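Local coordinates for DUF1993 domain-containing protein (PDB 2OQM) that is of unknown function but belongs to the DinB-like DUF1993 family of helical-bundle proteins and is assembled as two copies, at residues Asp41-Phe46 / Val52-Leu57; Ser60-Asp65 / Leu169-Val174. All coordinates share one frame; numbering follows the deposited sequence.

Contact 1: residues Asp41-Phe46 / Val52-Leu57; sequences DKAEAF and VDMDVL
The phenyl ring of Phe46 receives two methyl groups at a slant: Val52 CG2 lies 3.9 Å from Phe46 CE2, and Leu57 CD1 lies 4.0 Å from Phe46 CD2. Both touch the CD2-CE2 flank of the ring. Phe46 CG stands anti to the backbone N (chi1 172°), which swings the ring toward residues 52-57 although the CB itself does not point there. The selenomethionine Met54 bends at chi2 and chi3, and this fold of the chain brings its terminal CE against the helix backbone, 3.5 Å from both Ala43 O and Glu44 N. The same methyl also meets side-chain carbon, at 4.0 Å from Ala43 CB and 4.0 Å from Glu44 CG. These contacts lay the short helix 54-58 against the C-terminal part of the long helix 13-50; the chain turns between the two through the few residues after the long helix. Asp53 is the N-cap of the short helix, its OD1 accepting from Asp55 N at 3.1 Å; the donor comes from above the carboxylate plane, 66° out of it. The side-chain contacts are apolar: the carboxylate of Glu44 extends past them to a salt bridge with Arg108, which Asp41 shares. Leu104, on the same helix 104-119, touches the side chains of both Glu44 and Met54, while Leu169 of helix 146-172 packs on Ala43.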
loop_
_atom_site.group_PDB
_atom_site.type_symbol
_atom_site.label_atom_id
_atom_site.label_comp_id
_atom_site.label_asym_id
_atom_site.label_seq_id
_atom_site.Cartn_x
_atom_site.Cartn_y
_atom_site.Cartn_z
ATOM N N ASP A 41 -16.144 -11.684 -2.825
ATOM C CA ASP A 41 -17.077 -12.273 -3.769
ATOM C C ASP A 41 -16.385 -13.346 -4.609
ATOM O O ASP A 41 -16.960 -14.394 -4.871
ATOM C CB ASP A 41 -17.699 -11.232 -4.712
ATOM C CG ASP A 41 -18.520 -10.165 -4.003
ATOM O OD1 ASP A 41 -18.932 -10.319 -2.813
ATOM O OD2 ASP A 41 -18.730 -9.131 -4.685
ATOM N N LYS A 42 -15.158 -13.104 -5.053
ATOM C CA LYS A 42 -14.412 -14.153 -5.756
ATOM C C LYS A 42 -14.096 -15.335 -4.860
ATOM O O LYS A 42 -14.169 -16.464 -5.325
ATOM C CB LYS A 42 -13.134 -13.602 -6.414
ATOM C CG LYS A 42 -13.475 -12.497 -7.420
ATOM C CD LYS A 42 -12.672 -12.645 -8.672
ATOM C CE LYS A 42 -13.143 -11.724 -9.768
ATOM N NZ LYS A 42 -12.092 -11.632 -10.828
ATOM N N ALA A 43 -13.747 -15.083 -3.593
ATOM C CA ALA A 43 -13.495 -16.179 -2.629
ATOM C C ALA A 43 -14.743 -17.066 -2.444
ATOM O O ALA A 43 -14.646 -18.274 -2.436
ATOM C CB ALA A 43 -12.993 -15.645 -1.301
ATOM N N GLU A 44 -15.925 -16.468 -2.348
ATOM C CA GLU A 44 -17.156 -17.274 -2.326
ATOM C C GLU A 44 -17.370 -18.076 -3.591
ATOM O O GLU A 44 -17.804 -19.251 -3.537
ATOM C CB GLU A 44 -18.393 -16.390 -2.140
ATOM C CG GLU A 44 -18.466 -15.668 -0.856
ATOM C CD GLU A 44 -19.856 -15.113 -0.610
ATOM O OE1 GLU A 44 -20.740 -15.884 -0.227
ATOM O OE2 GLU A 44 -20.051 -13.901 -0.774
ATOM N N ALA A 45 -17.125 -17.458 -4.746
ATOM C CA ALA A 45 -17.242 -18.201 -6.019
ATOM C C ALA A 45 -16.299 -19.397 -6.023
ATOM O O ALA A 45 -16.724 -20.508 -6.285
ATOM C CB ALA A 45 -17.024 -17.301 -7.240
ATOM N N PHE A 46 -15.045 -19.193 -5.655
ATOM C CA PHE A 46 -14.066 -20.270 -5.563
ATOM C C PHE A 46 -14.494 -21.421 -4.650
ATOM O O PHE A 46 -14.328 -22.590 -4.963
ATOM C CB PHE A 46 -12.772 -19.691 -5.011
ATOM C CG PHE A 46 -11.738 -20.697 -4.695
ATOM C CD1 PHE A 46 -10.913 -21.198 -5.683
ATOM C CD2 PHE A 46 -11.524 -21.109 -3.390
ATOM C CE1 PHE A 46 -9.919 -22.079 -5.361
ATOM C CE2 PHE A 46 -10.544 -22.024 -3.094
ATOM C CZ PHE A 46 -9.763 -22.504 -4.061
ATOM N N VAL A 52 -14.840 -25.952 -1.422
ATOM C CA VAL A 52 -13.922 -25.640 -0.317
ATOM C C VAL A 52 -14.771 -24.937 0.738
ATOM O O VAL A 52 -15.644 -24.135 0.427
ATOM C CB VAL A 52 -12.785 -24.708 -0.827
ATOM C CG1 VAL A 52 -11.908 -24.133 0.309
ATOM C CG2 VAL A 52 -11.938 -25.448 -1.888
ATOM N N ASP A 53 -14.523 -25.257 1.989
ATOM C CA ASP A 53 -15.217 -24.665 3.102
ATOM C C ASP A 53 -14.647 -23.256 3.326
ATOM O O ASP A 53 -13.437 -23.082 3.425
ATOM C CB ASP A 53 -14.953 -25.564 4.293
ATOM C CG ASP A 53 -15.501 -25.037 5.552
ATOM O OD1 ASP A 53 -16.189 -24.008 5.499
ATOM O OD2 ASP A 53 -15.230 -25.678 6.604
HETATM N N MSE A 54 -15.515 -22.245 3.389
HETATM C CA MSE A 54 -15.050 -20.851 3.576
HETATM C C MSE A 54 -14.224 -20.674 4.874
HETATM O O MSE A 54 -13.313 -19.850 4.938
HETATM C CB MSE A 54 -16.256 -19.903 3.572
HETATM C CG MSE A 54 -15.973 -18.432 3.774
HETATM SE SE MSE A 54 -14.697 -17.604 2.493
HETATM C CE MSE A 54 -15.589 -17.826 0.880
ATOM N N ASP A 55 -14.571 -21.432 5.905
ATOM C CA ASP A 55 -13.853 -21.432 7.182
ATOM C C ASP A 55 -12.354 -21.686 7.006
ATOM O O ASP A 55 -11.505 -21.100 7.724
ATOM C CB ASP A 55 -14.447 -22.518 8.111
ATOM C CG ASP A 55 -14.095 -22.301 9.585
ATOM O OD1 ASP A 55 -14.308 -21.185 10.110
ATOM O OD2 ASP A 55 -13.606 -23.258 10.227
ATOM N N VAL A 56 -12.032 -22.575 6.074
ATOM C CA VAL A 56 -10.654 -22.966 5.793
ATOM C C VAL A 56 -9.893 -21.746 5.265
ATOM O O VAL A 56 -8.849 -21.423 5.776
ATOM C CB VAL A 56 -10.564 -24.159 4.769
ATOM C CG1 VAL A 56 -9.093 -24.412 4.331
ATOM C CG2 VAL A 56 -11.154 -25.459 5.366
ATOM N N LEU A 57 -10.498 -21.019 4.313
ATOM C CA LEU A 57 -9.933 -19.781 3.781
ATOM C C LEU A 57 -9.783 -18.698 4.842
ATOM O O LEU A 57 -8.726 -18.060 4.945
ATOM C CB LEU A 57 -10.765 -19.236 2.570
ATOM C CG LEU A 57 -10.869 -20.148 1.344
ATOM C CD1 LEU A 57 -11.826 -19.566 0.309
ATOM C CD2 LEU A 57 -9.464 -20.411 0.721
#

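Contact 2: residues Ser60-Asp65 / Leu169-Val174. With FMT (formic acid), chain I; EDO (1,2-ethanediol), chain T.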
loop_
_atom_site.group_PDB
_atom_site.type_symbol
_atom_site.label_atom_id
_atom_site.label_comp_id
_atom_site.label_asym_id
_atom_site.label_seq_id
_atom_site.Cartn_x
_atom_site.Cartn_y
_atom_site.Cartn_z
ATOM N N SER A 60 -6.836 -19.265 7.070
ATOM C CA SER A 60 -5.570 -19.489 6.397
ATOM C C SER A 60 -4.682 -18.274 6.619
ATOM O O SER A 60 -5.142 -17.238 7.056
ATOM C CB SER A 60 -5.798 -19.741 4.899
ATOM O OG SER A 60 -4.632 -20.223 4.228
ATOM N N ARG A 61 -3.402 -18.478 6.377
ATOM C CA ARG A 61 -2.349 -17.508 6.618
ATOM C C ARG A 61 -1.119 -17.833 5.769
ATOM O O ARG A 61 -0.992 -18.948 5.273
ATOM C CB ARG A 61 -1.943 -17.518 8.060
ATOM C CG ARG A 61 -1.375 -18.837 8.516
ATOM C CD ARG A 61 -1.253 -18.864 10.011
ATOM N NE ARG A 61 -2.493 -19.158 10.687
ATOM C CZ ARG A 61 -2.968 -18.494 11.724
ATOM N NH1 ARG A 61 -2.354 -17.421 12.191
ATOM N NH2 ARG A 61 -4.072 -18.913 12.267
ATOM N N LEU A 62 -0.233 -16.856 5.624
ATOM C CA LEU A 62 1.001 -17.014 4.800
ATOM C C LEU A 62 2.198 -17.536 5.587
ATOM O O LEU A 62 3.153 -17.992 5.009
ATOM C CB LEU A 62 1.388 -15.705 4.154
ATOM C CG LEU A 62 0.385 -15.173 3.137
ATOM C CD1 LEU A 62 0.947 -13.868 2.578
ATOM C CD2 LEU A 62 0.070 -16.264 2.072
ATOM N N ALA A 63 2.114 -17.491 6.911
ATOM C CA ALA A 63 3.173 -17.994 7.789
ATOM C C ALA A 63 2.579 -18.323 9.112
ATOM O O ALA A 63 1.602 -17.675 9.548
ATOM C CB ALA A 63 4.326 -16.995 7.959
ATOM N N ALA A 64 3.170 -19.288 9.787
ATOM C CA ALA A 64 2.581 -19.811 11.024
ATOM C C ALA A 64 2.430 -18.770 12.154
ATOM O O ALA A 64 1.503 -18.842 12.962
ATOM C CB ALA A 64 3.421 -21.036 11.548
ATOM N N ASP A 65 3.341 -17.796 12.184
ATOM C CA ASP A 65 3.304 -16.698 13.160
ATOM C C ASP A 65 2.801 -15.387 12.576
ATOM O O ASP A 65 3.112 -14.332 13.125
ATOM C CB ASP A 65 4.690 -16.515 13.820
ATOM C CG ASP A 65 5.741 -16.078 12.848
ATOM O OD1 ASP A 65 5.408 -15.990 11.663
ATOM O OD2 ASP A 65 6.886 -15.783 13.280
ATOM N N LEU A 169 -5.720 -15.430 -0.176
ATOM C CA LEU A 169 -6.750 -16.008 -1.034
ATOM C C LEU A 169 -6.134 -16.549 -2.298
ATOM O O LEU A 169 -6.410 -17.655 -2.729
ATOM C CB LEU A 169 -7.807 -14.984 -1.356
ATOM C CG LEU A 169 -8.657 -14.635 -0.136
ATOM C CD1 LEU A 169 -9.497 -13.364 -0.455
ATOM C CD2 LEU A 169 -9.521 -15.872 0.215
ATOM N N ARG A 170 -5.263 -15.761 -2.874
ATOM C CA ARG A 170 -4.570 -16.144 -4.099
ATOM C C ARG A 170 -3.763 -17.437 -3.919
ATOM O O ARG A 170 -3.813 -18.359 -4.742
ATOM C CB ARG A 170 -3.660 -14.988 -4.500
ATOM C CG ARG A 170 -3.052 -15.087 -5.858
ATOM C CD ARG A 170 -4.086 -15.102 -6.968
ATOM N NE ARG A 170 -3.448 -15.360 -8.250
ATOM C CZ ARG A 170 -2.934 -14.421 -9.043
ATOM N NH1 ARG A 170 -2.995 -13.137 -8.731
ATOM N NH2 ARG A 170 -2.362 -14.772 -10.186
ATOM N N HIS A 171 -3.057 -17.529 -2.809
ATOM C CA HIS A 171 -2.263 -18.696 -2.447
ATOM C C HIS A 171 -3.111 -19.952 -2.354
ATOM O O HIS A 171 -2.654 -21.039 -2.678
ATOM C CB HIS A 171 -1.534 -18.380 -1.116
ATOM C CG HIS A 171 -0.729 -19.509 -0.543
ATOM N ND1 HIS A 171 0.410 -19.987 -1.141
ATOM C CD2 HIS A 171 -0.861 -20.195 0.621
ATOM C CE1 HIS A 171 0.920 -20.963 -0.400
ATOM N NE2 HIS A 171 0.162 -21.118 0.675
ATOM N N ASN A 172 -4.345 -19.804 -1.878
ATOM C CA ASN A 172 -5.281 -20.908 -1.722
ATOM C C ASN A 172 -5.991 -21.305 -3.009
ATOM O O ASN A 172 -6.650 -22.336 -3.035
ATOM C CB ASN A 172 -6.306 -20.576 -0.632
ATOM C CG ASN A 172 -5.830 -20.973 0.729
ATOM O OD1 ASN A 172 -6.066 -22.107 1.134
ATOM N ND2 ASN A 172 -5.133 -20.040 1.450
ATOM N N GLY A 173 -5.835 -20.496 -4.056
ATOM C CA GLY A 173 -6.331 -20.795 -5.403
ATOM C C GLY A 173 -7.393 -19.846 -5.959
ATOM O O GLY A 173 -7.836 -20.023 -7.095
ATOM N N VAL A 174 -7.812 -18.856 -5.161
ATOM C CA VAL A 174 -8.812 -17.912 -5.592
ATOM C C VAL A 174 -8.279 -17.076 -6.736
ATOM O O VAL A 174 -7.244 -16.487 -6.617
ATOM C CB VAL A 174 -9.254 -17.010 -4.444
ATOM C CG1 VAL A 174 -10.353 -15.986 -4.917
ATOM C CG2 VAL A 174 -9.764 -17.847 -3.348
HETATM C C FMT I . -4.149 -22.521 9.890
HETATM O O1 FMT I . -4.654 -22.400 11.018
HETATM O O2 FMT I . -3.816 -21.550 9.184
HETATM C C1 EDO T . 1.622 -22.568 -4.713
HETATM O O1 EDO T . 2.396 -21.382 -4.821
HETATM C C2 EDO T . 0.395 -22.379 -3.793
HETATM O O2 EDO T . -0.750 -21.879 -4.524
#
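Asn172 ND2 donates to Ser60 OG at 2.8 Å in one of the two conformers of Ser60, a nearly straight bond (158° at the hydrogen) with the oxygen close to the amide plane. The same nitrogen also donates to Ile168 O, one turn back in its own helix, so in that conformer two acceptors fix the rotation of the amide. With chi1 at -168°, the hydroxyl of Ser60 lies opposite its own amide nitrogen and is carried out toward the helix end. Beside this bond, Leu62 and His171 run alongside each other with their chains pointing opposite ways, the closest approach being Leu62 CD2 to His171 CB at 4.1 Å. The loop between helices 54-58 and 69-87 is thereby laid over the C-terminal end of helix 146-172. That helix closes with a Schellman motif: Val174 N reaches Leu169 O at 3.1 Å and Gly173 N reaches Arg170 O at 3.0 Å. Gly173 adopts a positive phi of 117°, where a CB would press on the preceding carbonyl oxygen. The same region forms part of the dimer interface: His171 ND1 is hydrogen-bonded to Leu62 O of the second subunit, and the two His171 rings meet across it. The CB of Arg61 points away from residues 169-174; its NE is bonded at 3.1 Å to O2 of a formic acid molecule that lies at the guanidinium edge, while NH1 is held by Gln66 O. With an alanine in place of Arg61, NE and NH1 are gone, and the formic acid O2 and Gln66 O would probably be left without these donors. An ethanediol, like the formic acid probably from the crystallisation liquor, bonds to His171 O through its O2 at 2.8 Å.

Contacts 1 and 2 follow one another along the chain, and their centres are about 12 Å apart, on the same side of the chain's centre. They meet directly through the end of helix 146-172. Phe46 of contact 1 lies against the Schellman turn of contact 2, with Phe46 CZ 3.3 Å from Asn172 O and Phe46 CD2 3.7 Å from Val174 CG2. Leu57 CD2 is 3.4 Å from Asn172 CB, so Asn172 packs on contact 1 through CB while its amide serves contact 2. Residues 169-174 thus touch both parts of contact 1 as well as the 60-65 loop. Contact 1 stays within one subunit, whereas contact 2 reaches the second.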